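Local coordinates for protein beta-lactamase Rm3 (Uncultured bacterium, PDB 5IQK) that hydrolyses the beta-lactam ring of antibiotics as a zinc-dependent subclass B3 metallo-beta-lactamase, and so probably confers resistance to them, at residues I73-G78 against P101-D106; V112-P117 against S194-N199; D116-A121 against N182-P187; D203-F208 against T259-R264. All coordinates share one frame; numbering follows the deposited sequence.

Contact 1. Residues I73-G78 against P101-D106. With ZN (zinc ion), chain C.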
loop_
_atom_site.group_PDB
_atom_site.type_symbol
_atom_site.label_atom_id
_atom_site.label_comp_id
_atom_site.label_asym_id
_atom_site.label_seq_id
_atom_site.Cartn_x
_atom_site.Cartn_y
_atom_site.Cartn_z
ATOM N N ILE A 73 2.622 12.380 -0.376
ATOM C CA ILE A 73 2.801 10.989 -0.774
ATOM C C ILE A 73 2.795 10.111 0.477
ATOM O O ILE A 73 3.507 10.408 1.440
ATOM C CB ILE A 73 4.123 10.779 -1.532
ATOM C CG1 ILE A 73 4.175 11.684 -2.767
ATOM C CG2 ILE A 73 4.313 9.301 -1.885
ATOM C CD1 ILE A 73 5.520 11.692 -3.453
ATOM N N LEU A 74 1.979 9.062 0.468
ATOM C CA LEU A 74 1.873 8.152 1.608
ATOM C C LEU A 74 2.514 6.807 1.300
ATOM O O LEU A 74 2.479 6.337 0.174
ATOM C CB LEU A 74 0.417 7.934 1.995
ATOM C CG LEU A 74 -0.360 9.249 2.150
ATOM C CD1 LEU A 74 -1.809 8.976 2.500
ATOM C CD2 LEU A 74 0.292 10.164 3.174
ATOM N N ASN A 75 3.094 6.195 2.324
ATOM C CA ASN A 75 3.712 4.885 2.195
ATOM C C ASN A 75 2.938 3.833 2.991
ATOM O O ASN A 75 2.365 4.136 4.040
ATOM C CB ASN A 75 5.168 4.944 2.666
ATOM C CG ASN A 75 5.820 3.571 2.729
ATOM O OD1 ASN A 75 6.191 3.094 3.806
ATOM N ND2 ASN A 75 5.932 2.917 1.581
ATOM N N SER A 76 2.911 2.606 2.484
ATOM C CA SER A 76 2.338 1.489 3.221
ATOM C C SER A 76 3.433 0.802 4.047
ATOM O O SER A 76 3.376 0.788 5.278
ATOM C CB SER A 76 1.680 0.492 2.270
ATOM O OG SER A 76 2.603 0.068 1.285
ATOM N N HIS A 77 4.442 0.253 3.376
ATOM C CA HIS A 77 5.613 -0.262 4.109
ATOM C C HIS A 77 6.902 -0.148 3.291
ATOM O O HIS A 77 6.876 0.172 2.099
ATOM C CB HIS A 77 5.388 -1.708 4.589
ATOM C CG HIS A 77 5.284 -2.746 3.505
ATOM N ND1 HIS A 77 4.128 -2.957 2.784
ATOM C CD2 HIS A 77 6.157 -3.706 3.097
ATOM C CE1 HIS A 77 4.308 -3.963 1.942
ATOM N NE2 HIS A 77 5.528 -4.431 2.108
ATOM N N GLY A 78 8.026 -0.430 3.946
ATOM C CA GLY A 78 9.339 -0.059 3.447
ATOM C C GLY A 78 10.015 -0.996 2.461
ATOM O O GLY A 78 11.165 -0.781 2.085
ATOM N N PRO A 101 7.144 5.351 11.745
ATOM C CA PRO A 101 8.500 5.505 12.283
ATOM C C PRO A 101 9.411 4.367 11.827
ATOM O O PRO A 101 10.548 4.615 11.424
ATOM C CB PRO A 101 8.271 5.476 13.791
ATOM C CG PRO A 101 6.917 6.089 13.941
ATOM C CD PRO A 101 6.115 5.589 12.772
ATOM N N SER A 102 8.899 3.146 11.831
ATOM C CA SER A 102 9.722 2.005 11.420
ATOM C C SER A 102 9.992 2.013 9.904
ATOM O O SER A 102 11.133 1.852 9.480
ATOM C CB SER A 102 9.076 0.690 11.842
ATOM O OG SER A 102 9.792 -0.409 11.298
ATOM N N ALA A 103 8.957 2.201 9.091
ATOM C CA ALA A 103 9.147 2.235 7.639
ATOM C C ALA A 103 10.063 3.397 7.233
ATOM O O ALA A 103 10.854 3.283 6.298
ATOM C CB ALA A 103 7.795 2.340 6.913
ATOM N N ALA A 104 9.963 4.516 7.945
ATOM C CA ALA A 104 10.752 5.698 7.604
ATOM C C ALA A 104 12.243 5.427 7.737
ATOM O O ALA A 104 13.059 6.038 7.041
ATOM C CB ALA A 104 10.361 6.875 8.481
ATOM N N LEU A 105 12.596 4.539 8.652
ATOM C CA LEU A 105 13.987 4.128 8.785
ATOM C C LEU A 105 14.443 3.412 7.522
ATOM O O LEU A 105 15.546 3.665 7.029
ATOM C CB LEU A 105 14.181 3.229 10.003
ATOM C CG LEU A 105 14.004 3.873 11.375
ATOM C CD1 LEU A 105 14.095 2.796 12.442
ATOM C CD2 LEU A 105 15.052 4.950 11.594
ATOM N N ASP A 106 13.601 2.522 6.994
ATOM C CA ASP A 106 13.915 1.852 5.727
ATOM C C ASP A 106 14.044 2.866 4.587
ATOM O O ASP A 106 15.010 2.834 3.823
ATOM C CB ASP A 106 12.843 0.824 5.338
ATOM C CG ASP A 106 12.626 -0.245 6.387
ATOM O OD1 ASP A 106 13.490 -0.419 7.266
ATOM O OD2 ASP A 106 11.576 -0.919 6.319
HETATM ZN ZN ZN C . 6.320 -6.247 1.506
HETATM O O HOH W 1 4.098 -6.895 0.379
HETATM O O HOH W 2 6.317 -6.741 -0.327
#
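The chain leaves strand 70-74 at Leu74, runs through a loop and passes helix 101-109 most closely at Gly78, with Gly78 CA 4.8 Å from Ala103 CA. This loop opens the HxHxDH zinc-binding motif of the metallo-beta-lactamase fold, and His77 is its first ligand. No hydrogen bond crosses between the two segments; the contact is small and buried. The methyl of Ala103 points at the loop, with its CB 3.6 Å from Asn75 OD1 and 4.1 Å from Gly78 N. One turn on, Asp106 reaches back over Gly78 and meets it closely, Asp106 OD2 lying 3.7 Å from Gly78 CA. Asn75 holds the loop in shape from within: CG is anti to the backbone N (chi1 173°), and ND2 gives a hydrogen bond of 2.9 Å to His77 O. The donor sits above that carbonyl's plane, while the oxygen lies nearly in the amide plane of Asn75. His77 carries its ring to the metal, CG between the backbone N and the carbonyl carbon (chi1 67°). His79 and His155 also bind this ion, and Asp179 takes the hydrogen bond at ND1, which would help set the ring's rotation. His77 NE2 meets the zinc at 2.1 Å, with a water 1.9 Å from the same ion.

Contact 2. Residues V112-P117 against S194-N199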
loop_
_atom_site.group_PDB
_atom_site.type_symbol
_atom_site.label_atom_id
_atom_site.label_comp_id
_atom_site.label_asym_id
_atom_site.label_seq_id
_atom_site.Cartn_x
_atom_site.Cartn_y
_atom_site.Cartn_z
ATOM N N VAL A 112 16.093 -2.261 4.311
ATOM C CA VAL A 112 15.404 -2.625 5.529
ATOM C C VAL A 112 16.403 -3.053 6.595
ATOM O O VAL A 112 17.563 -3.336 6.297
ATOM C CB VAL A 112 14.384 -3.728 5.279
ATOM C CG1 VAL A 112 13.378 -3.286 4.197
ATOM C CG2 VAL A 112 15.093 -5.013 4.862
ATOM N N GLY A 113 15.946 -3.063 7.839
ATOM C CA GLY A 113 16.781 -3.425 8.965
ATOM C C GLY A 113 16.597 -4.871 9.365
ATOM O O GLY A 113 15.775 -5.585 8.791
ATOM N N PRO A 114 17.344 -5.304 10.381
ATOM C CA PRO A 114 17.422 -6.704 10.807
ATOM C C PRO A 114 16.083 -7.272 11.271
ATOM O O PRO A 114 15.930 -8.491 11.242
ATOM C CB PRO A 114 18.419 -6.654 11.968
ATOM C CG PRO A 114 19.246 -5.441 11.718
ATOM C CD PRO A 114 18.302 -4.447 11.106
ATOM N N ASP A 115 15.129 -6.421 11.651
ATOM C CA ASP A 115 13.816 -6.909 12.075
ATOM C C ASP A 115 12.862 -7.205 10.915
ATOM O O ASP A 115 11.753 -7.681 11.128
ATOM C CB ASP A 115 13.154 -5.925 13.060
ATOM C CG ASP A 115 13.148 -4.481 12.567
ATOM O OD1 ASP A 115 13.860 -4.157 11.592
ATOM O OD2 ASP A 115 12.422 -3.662 13.180
ATOM N N ASP A 116 13.298 -6.971 9.683
ATOM C CA ASP A 116 12.429 -7.231 8.538
ATOM C C ASP A 116 12.489 -8.705 8.163
ATOM O O ASP A 116 13.578 -9.299 8.119
ATOM C CB ASP A 116 12.830 -6.361 7.355
ATOM C CG ASP A 116 11.740 -6.269 6.301
ATOM O OD1 ASP A 116 11.093 -5.205 6.224
ATOM O OD2 ASP A 116 11.533 -7.256 5.553
ATOM N N PRO A 117 11.324 -9.317 7.919
ATOM C CA PRO A 117 11.338 -10.727 7.497
ATOM C C PRO A 117 12.135 -10.946 6.206
ATOM O O PRO A 117 12.569 -12.082 5.961
ATOM C CB PRO A 117 9.852 -11.047 7.294
ATOM C CG PRO A 117 9.146 -10.097 8.221
ATOM C CD PRO A 117 9.963 -8.831 8.189
ATOM N N SER A 194 11.456 -15.202 15.891
ATOM C CA SER A 194 12.474 -14.247 15.468
ATOM C C SER A 194 13.045 -13.494 16.662
ATOM O O SER A 194 12.284 -12.912 17.434
ATOM C CB SER A 194 11.881 -13.245 14.466
ATOM O OG SER A 194 12.834 -12.249 14.129
ATOM N N SER A 195 14.370 -13.458 16.802
ATOM C CA SER A 195 14.963 -12.698 17.895
ATOM C C SER A 195 14.993 -11.204 17.555
ATOM O O SER A 195 14.991 -10.357 18.456
ATOM C CB SER A 195 16.381 -13.186 18.188
ATOM O OG SER A 195 17.174 -13.131 17.011
ATOM N N GLU A 196 15.000 -10.886 16.262
ATOM C CA GLU A 196 15.027 -9.488 15.808
ATOM C C GLU A 196 13.631 -8.905 15.698
ATOM O O GLU A 196 13.435 -7.701 15.894
ATOM C CB GLU A 196 15.748 -9.366 14.457
ATOM C CG GLU A 196 17.209 -9.790 14.520
ATOM C CD GLU A 196 18.063 -8.839 15.337
ATOM O OE1 GLU A 196 19.005 -9.316 15.998
ATOM O OE2 GLU A 196 17.794 -7.619 15.325
ATOM N N TYR A 197 12.652 -9.754 15.390
ATOM C CA TYR A 197 11.270 -9.288 15.285
ATOM C C TYR A 197 10.363 -10.142 16.171
ATOM O O TYR A 197 9.494 -10.859 15.670
ATOM C CB TYR A 197 10.804 -9.322 13.817
ATOM C CG TYR A 197 9.458 -8.667 13.531
ATOM C CD1 TYR A 197 8.805 -7.894 14.493
ATOM C CD2 TYR A 197 8.839 -8.834 12.294
ATOM C CE1 TYR A 197 7.563 -7.301 14.221
ATOM C CE2 TYR A 197 7.601 -8.238 12.013
ATOM C CZ TYR A 197 6.973 -7.479 12.984
ATOM O OH TYR A 197 5.752 -6.907 12.704
ATOM N N PRO A 198 10.542 -10.038 17.501
ATOM C CA PRO A 198 9.800 -10.927 18.399
ATOM C C PRO A 198 8.324 -10.615 18.453
ATOM O O PRO A 198 7.554 -11.497 18.835
ATOM C CB PRO A 198 10.459 -10.679 19.764
ATOM C CG PRO A 198 11.025 -9.316 19.670
ATOM C CD PRO A 198 11.492 -9.188 18.241
ATOM N N ASN A 199 7.924 -9.409 18.040
ATOM C CA ASN A 199 6.518 -9.032 18.135
ATOM C C ASN A 199 5.718 -9.383 16.899
ATOM O O ASN A 199 4.564 -8.987 16.777
ATOM C CB ASN A 199 6.372 -7.537 18.397
ATOM C CG ASN A 199 5.281 -7.243 19.392
ATOM O OD1 ASN A 199 5.238 -7.849 20.448
ATOM N ND2 ASN A 199 4.366 -6.341 19.044
#
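Glu196 and Tyr197 leave the backbone toward the 112-117 loop and pack along its turn, Glu196 at Pro114 and Tyr197 at Asp115 and Pro117. Glu196 CB lies 3.3 Å from Pro114 O, and the bend at chi2 (-68°) brings Glu196 OE2 round to 3.5 Å from Pro114 CB. Tyr197 has CG anti to the backbone N (chi1 -171°), which carries the ring past the Asp115 carbonyl. Asp115 O approaches Tyr197 CB and CD2 at 3.3 Å each, oblique to the ring, and finds no hydrogen-bond partner in the model although the contact buries it. The same Tyr197 CD2 also meets Pro117 CD at 4.3 Å. The carboxylate of Asp115 turns away, while Asp115 CB lies 3.4 Å from Glu196 O. No hydrogen bond crosses; each loop is braced by bonds of its own: Gly113 to Asp116 form a type I beta turn, and Ser194 OG accepts from Tyr197 N at 2.8 Å, an ST motif. This is partly buried loop-to-loop packing. The first loop joins helix 101-109 to strand 131-133; the second leads from strand 171-178 into helix 200-212, where Tyr197 OH is hydrogen-bonded to Asp203 and Asn199 holds the N-cap position.

Contact 3. Residues D116-A121 against N182-P187. With ZN (zinc ion), chain F.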
loop_
_atom_site.group_PDB
_atom_site.type_symbol
_atom_site.label_atom_id
_atom_site.label_comp_id
_atom_site.label_asym_id
_atom_site.label_seq_id
_atom_site.Cartn_x
_atom_site.Cartn_y
_atom_site.Cartn_z
ATOM N N ASP A 116 13.298 -6.971 9.683
ATOM C CA ASP A 116 12.429 -7.231 8.538
ATOM C C ASP A 116 12.489 -8.705 8.163
ATOM O O ASP A 116 13.578 -9.299 8.119
ATOM C CB ASP A 116 12.830 -6.361 7.355
ATOM C CG ASP A 116 11.740 -6.269 6.301
ATOM O OD1 ASP A 116 11.093 -5.205 6.224
ATOM O OD2 ASP A 116 11.533 -7.256 5.553
ATOM N N PRO A 117 11.324 -9.317 7.919
ATOM C CA PRO A 117 11.338 -10.727 7.497
ATOM C C PRO A 117 12.135 -10.946 6.206
ATOM O O PRO A 117 12.569 -12.082 5.961
ATOM C CB PRO A 117 9.852 -11.047 7.294
ATOM C CG PRO A 117 9.146 -10.097 8.221
ATOM C CD PRO A 117 9.963 -8.831 8.189
ATOM N N GLN A 118 12.362 -9.889 5.424
ATOM C CA GLN A 118 13.152 -10.022 4.201
ATOM C C GLN A 118 14.476 -9.251 4.229
ATOM O O GLN A 118 15.066 -8.959 3.181
ATOM C CB GLN A 118 12.305 -9.616 2.994
ATOM C CG GLN A 118 11.053 -10.471 2.889
ATOM C CD GLN A 118 10.201 -10.144 1.680
ATOM O OE1 GLN A 118 8.994 -9.904 1.812
ATOM N NE2 GLN A 118 10.809 -10.159 0.502
ATOM N N TYR A 119 14.982 -8.997 5.439
ATOM C CA TYR A 119 16.319 -8.429 5.613
ATOM C C TYR A 119 17.350 -9.304 4.902
ATOM O O TYR A 119 17.222 -10.512 4.955
ATOM C CB TYR A 119 16.665 -8.339 7.109
ATOM C CG TYR A 119 18.042 -7.793 7.383
ATOM C CD1 TYR A 119 19.071 -8.621 7.863
ATOM C CD2 TYR A 119 18.325 -6.450 7.157
ATOM C CE1 TYR A 119 20.331 -8.106 8.123
ATOM C CE2 TYR A 119 19.570 -5.927 7.421
ATOM C CZ TYR A 119 20.576 -6.759 7.891
ATOM O OH TYR A 119 21.820 -6.230 8.142
ATOM N N HIS A 120 18.332 -8.703 4.224
ATOM C CA HIS A 120 19.405 -9.458 3.555
ATOM C C HIS A 120 18.903 -10.156 2.290
ATOM O O HIS A 120 19.658 -10.888 1.653
ATOM C CB HIS A 120 20.030 -10.508 4.523
ATOM C CG HIS A 120 21.445 -10.881 4.210
ATOM N ND1 HIS A 120 22.024 -12.047 4.675
ATOM C CD2 HIS A 120 22.409 -10.235 3.513
ATOM C CE1 HIS A 120 23.278 -12.102 4.267
ATOM N NE2 HIS A 120 23.538 -11.015 3.564
ATOM N N ALA A 121 17.641 -9.930 1.912
ATOM C CA ALA A 121 17.050 -10.666 0.799
ATOM C C ALA A 121 16.337 -9.749 -0.199
ATOM O O ALA A 121 15.569 -10.222 -1.033
ATOM C CB ALA A 121 16.070 -11.728 1.319
ATOM N N ASN A 182 0.463 -10.428 4.667
ATOM C CA ASN A 182 0.778 -11.820 4.410
ATOM C C ASN A 182 2.103 -12.218 5.065
ATOM O O ASN A 182 3.120 -11.527 4.930
ATOM C CB ASN A 182 0.786 -12.111 2.895
ATOM C CG ASN A 182 1.770 -11.240 2.097
ATOM O OD1 ASN A 182 2.022 -10.075 2.419
ATOM N ND2 ASN A 182 2.307 -11.813 1.024
ATOM N N ALA A 183 2.063 -13.331 5.793
ATOM C CA ALA A 183 3.238 -13.859 6.481
ATOM C C ALA A 183 4.163 -14.593 5.505
ATOM O O ALA A 183 4.179 -15.837 5.441
ATOM C CB ALA A 183 2.817 -14.788 7.626
ATOM N N VAL A 184 4.904 -13.808 4.731
ATOM C CA VAL A 184 5.923 -14.324 3.832
ATOM C C VAL A 184 7.246 -13.667 4.217
ATOM O O VAL A 184 7.261 -12.592 4.830
ATOM C CB VAL A 184 5.599 -14.031 2.358
ATOM C CG1 VAL A 184 4.245 -14.599 2.000
ATOM C CG2 VAL A 184 5.598 -12.521 2.126
ATOM N N SER A 185 8.356 -14.317 3.870
ATOM C CA SER A 185 9.677 -13.877 4.317
ATOM C C SER A 185 10.778 -14.466 3.444
ATOM O O SER A 185 10.506 -15.247 2.533
ATOM C CB SER A 185 9.920 -14.317 5.766
ATOM O OG SER A 185 10.071 -15.731 5.804
ATOM N N ARG A 186 12.028 -14.127 3.745
ATOM C CA ARG A 186 13.114 -14.913 3.200
ATOM C C ARG A 186 13.054 -16.317 3.816
ATOM O O ARG A 186 12.543 -16.498 4.937
ATOM C CB ARG A 186 14.465 -14.245 3.473
ATOM C CG ARG A 186 14.970 -14.307 4.946
ATOM C CD ARG A 186 16.091 -13.299 5.043
ATOM N NE ARG A 186 16.778 -13.113 6.329
ATOM C CZ ARG A 186 16.273 -12.457 7.379
ATOM N NH1 ARG A 186 17.012 -12.282 8.462
ATOM N NH2 ARG A 186 15.017 -12.012 7.375
ATOM N N PRO A 187 13.531 -17.327 3.077
ATOM C CA PRO A 187 13.556 -18.660 3.681
ATOM C C PRO A 187 14.381 -18.670 4.963
ATOM O O PRO A 187 15.406 -17.992 5.062
ATOM C CB PRO A 187 14.198 -19.532 2.592
ATOM C CG PRO A 187 13.808 -18.839 1.315
ATOM C CD PRO A 187 13.912 -17.357 1.654
HETATM ZN ZN ZN F . 21.250 -13.667 5.995
HETATM O O HOH W 3 19.584 -14.361 5.003
#
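Arg186 grips the 116-121 turn with both its backbone and its guanidinium. Its N-H gives the straightest bond across the contact, to Pro117 O at 3.1 Å and 165°, from above the carbonyl plane. The side chain then doubles back: CG sits between the backbone N and the carbonyl carbon (chi1 73°), the chain runs extended to NE, and NH2 returns to Pro117 O at 2.8 Å, a weak bond because of its angle. A second weak bond joins NH2 to Asp116 O. Tyr119 O lies 2.9 Å above one face of the guanidinium, toward its rim, so it meets the group without accepting a hydrogen bond from NE. Three carbonyl oxygens thus cluster about the guanidinium, which would favour its positive charge. Around this polar centre, Ser185 CB packs on Pro117 CB at 3.6 Å, and Ala121 CB rests on Arg186 CB at 3.7 Å. Gln118 CG lies against the Ser185-Arg186 backbone. Farther out, His120 ND1 and a water bind a separate zinc, distinct from the active-site ions; the water accepts a weak bond from Arg186 NE. Asp116 OD2 receives Gln118 N in an Asx turn and also bonds His79, while Asn182 O bonds His155. Through Asp116 and Asn182 the two loops contribute second-shell bonds to active-site zinc ligands of the metallo-beta-lactamase fold.

Contact 4. Residues D203-F208 against T259-R264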
loop_
_atom_site.group_PDB
_atom_site.type_symbol
_atom_site.label_atom_id
_atom_site.label_comp_id
_atom_site.label_asym_id
_atom_site.label_seq_id
_atom_site.Cartn_x
_atom_site.Cartn_y
_atom_site.Cartn_z
ATOM N N ASP A 203 1.888 -8.495 16.400
ATOM C CA ASP A 203 1.592 -7.500 15.355
ATOM C C ASP A 203 0.551 -7.988 14.347
ATOM O O ASP A 203 -0.430 -7.279 14.065
ATOM C CB ASP A 203 2.864 -7.119 14.597
ATOM C CG ASP A 203 3.693 -6.091 15.318
ATOM O OD1 ASP A 203 3.274 -5.645 16.402
ATOM O OD2 ASP A 203 4.776 -5.746 14.808
ATOM N N LEU A 204 0.767 -9.181 13.796
ATOM C CA LEU A 204 -0.168 -9.738 12.819
ATOM C C LEU A 204 -1.568 -9.903 13.400
ATOM O O LEU A 204 -2.545 -9.517 12.758
ATOM C CB LEU A 204 0.338 -11.084 12.285
ATOM C CG LEU A 204 1.429 -11.083 11.206
ATOM C CD1 LEU A 204 2.009 -12.480 11.040
ATOM C CD2 LEU A 204 0.887 -10.572 9.870
ATOM N N ARG A 205 -1.673 -10.460 14.607
ATOM C CA ARG A 205 -2.982 -10.650 15.223
ATOM C C ARG A 205 -3.712 -9.333 15.454
ATOM O O ARG A 205 -4.915 -9.244 15.231
ATOM C CB ARG A 205 -2.879 -11.398 16.561
ATOM C CG ARG A 205 -2.171 -12.737 16.501
ATOM C CD ARG A 205 -3.035 -13.770 15.807
ATOM N NE ARG A 205 -2.405 -15.086 15.774
ATOM C CZ ARG A 205 -2.783 -16.060 14.956
ATOM N NH1 ARG A 205 -3.786 -15.854 14.106
ATOM N NH2 ARG A 205 -2.158 -17.232 14.978
ATOM N N HIS A 206 -2.991 -8.318 15.920
ATOM C CA HIS A 206 -3.621 -7.044 16.215
ATOM C C HIS A 206 -3.995 -6.337 14.897
ATOM O O HIS A 206 -4.997 -5.617 14.838
ATOM C CB HIS A 206 -2.723 -6.180 17.110
ATOM C CG HIS A 206 -3.387 -4.929 17.608
ATOM N ND1 HIS A 206 -4.227 -4.923 18.701
ATOM C CD2 HIS A 206 -3.312 -3.642 17.188
ATOM C CE1 HIS A 206 -4.662 -3.694 18.915
ATOM N NE2 HIS A 206 -4.113 -2.897 18.018
ATOM N N SER A 207 -3.173 -6.513 13.866
ATOM C CA SER A 207 -3.470 -5.964 12.533
ATOM C C SER A 207 -4.717 -6.615 11.945
ATOM O O SER A 207 -5.558 -5.926 11.367
ATOM C CB SER A 207 -2.282 -6.143 11.576
ATOM O OG SER A 207 -1.221 -5.290 11.965
ATOM N N PHE A 208 -4.833 -7.935 12.087
ATOM C CA PHE A 208 -6.056 -8.652 11.695
ATOM C C PHE A 208 -7.292 -8.029 12.357
ATOM O O PHE A 208 -8.321 -7.815 11.712
ATOM C CB PHE A 208 -5.973 -10.139 12.061
ATOM C CG PHE A 208 -4.908 -10.917 11.315
ATOM C CD1 PHE A 208 -4.329 -10.433 10.152
ATOM C CD2 PHE A 208 -4.508 -12.156 11.785
ATOM C CE1 PHE A 208 -3.354 -11.165 9.478
ATOM C CE2 PHE A 208 -3.545 -12.897 11.117
ATOM C CZ PHE A 208 -2.963 -12.408 9.962
ATOM N N THR A 259 -5.762 -17.421 7.261
ATOM C CA THR A 259 -5.589 -18.743 6.687
ATOM C C THR A 259 -4.140 -18.971 6.297
ATOM O O THR A 259 -3.563 -20.026 6.598
ATOM C CB THR A 259 -6.496 -18.924 5.462
ATOM O OG1 THR A 259 -7.860 -18.852 5.886
ATOM C CG2 THR A 259 -6.261 -20.259 4.805
ATOM N N LEU A 260 -3.557 -17.979 5.630
ATOM C CA LEU A 260 -2.152 -18.040 5.245
ATOM C C LEU A 260 -1.275 -18.168 6.497
ATOM O O LEU A 260 -0.366 -19.002 6.544
ATOM C CB LEU A 260 -1.770 -16.806 4.417
ATOM C CG LEU A 260 -0.354 -16.634 3.853
ATOM C CD1 LEU A 260 -0.360 -15.702 2.661
ATOM C CD2 LEU A 260 0.642 -16.131 4.879
ATOM N N LEU A 261 -1.533 -17.340 7.509
ATOM C CA LEU A 261 -0.732 -17.419 8.740
ATOM C C LEU A 261 -0.816 -18.800 9.408
ATOM O O LEU A 261 0.201 -19.323 9.888
ATOM C CB LEU A 261 -1.145 -16.333 9.741
ATOM C CG LEU A 261 -0.321 -16.363 11.034
ATOM C CD1 LEU A 261 1.164 -16.180 10.744
ATOM C CD2 LEU A 261 -0.801 -15.310 12.019
ATOM N N ASP A 262 -2.010 -19.391 9.448
ATOM C CA ASP A 262 -2.176 -20.719 10.046
ATOM C C ASP A 262 -1.306 -21.757 9.352
ATOM O O ASP A 262 -0.669 -22.590 10.006
ATOM C CB ASP A 262 -3.635 -21.178 9.989
ATOM C CG ASP A 262 -4.541 -20.379 10.904
ATOM O OD1 ASP A 262 -4.037 -19.807 11.894
ATOM O OD2 ASP A 262 -5.763 -20.338 10.639
ATOM N N SER A 263 -1.276 -21.695 8.027
ATOM C CA SER A 263 -0.457 -22.609 7.236
ATOM C C SER A 263 1.018 -22.378 7.482
ATOM O O SER A 263 1.798 -23.326 7.572
ATOM C CB SER A 263 -0.745 -22.453 5.743
ATOM O OG SER A 263 -2.037 -22.919 5.431
ATOM N N ARG A 264 1.395 -21.106 7.548
ATOM C CA ARG A 264 2.785 -20.723 7.743
ATOM C C ARG A 264 3.298 -21.215 9.093
ATOM O O ARG A 264 4.371 -21.825 9.172
ATOM C CB ARG A 264 2.927 -19.197 7.625
ATOM C CG ARG A 264 4.285 -18.646 8.042
ATOM C CD ARG A 264 5.406 -19.186 7.183
ATOM N NE ARG A 264 6.700 -18.697 7.641
ATOM C CZ ARG A 264 7.535 -17.970 6.915
ATOM N NH1 ARG A 264 7.225 -17.658 5.660
ATOM N NH2 ARG A 264 8.688 -17.570 7.444
HETATM O O HOH W 4 -4.423 -17.350 12.158
#
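Leu261 is at the centre of this contact, pointing from helix 249-269 at three side chains of helix 200-212. Its CD1 meets Leu204 CD1 at 3.8 Å. The other methyl, CD2, does double duty: it lies 3.8 Å from Phe208 CE2, near the plane of the ring at its edge, and it sits 3.5 Å above the centre of the Arg205 guanidinium. CG anti to the backbone N (chi1 -179°) directs the two methyls of Leu261 at these partners. Arg205, bent at chi2 (-72°), folds its flat group over that methyl. Its charge is met at the rim by a water in the guanidinium plane, which accepts from Arg205 NH1 at 2.5 Å and donates to Asp262 OD1 at the same distance; the two charged groups are too far apart for a direct salt bridge. Further out, Phe208 also packs on Val254 and Ala257, and Arg264 is held by Glu268 and Ser185. The short helical segments run nearly antiparallel, at 161°, with axes 12.1 Å apart, a wide spacing bridged by long side chains. It is plain helix-to-helix packing, joining the C-terminal helix to helix 200-212 in the alpha-beta/beta-alpha fold of metallo-beta-lactamases.

Contacts 1 and 4 are the buried ones, but their interiors differ: contact 1 sets a zinc-ligand loop against a helix with small and polar side chains (Ala103, Asn75, Asp106) about Gly78, whereas contact 4 fills a wide gap between two helices with leucine, phenylalanine and arginine. Contacts 2 and 3 lie nearer the surface and share Asp116 and Pro117, yet the first has no hydrogen bond across it and the second is held by one good and two weak arginine-to-carbonyl bonds. Asp106 of contact 1 touches Val112 of contact 2. Probable hydrogen bonds, Asp203 to Tyr197 and Arg264 to Ser185, tie the 194-199 and 182-187 loops to helices 200-212 and 249-269 of contact 4.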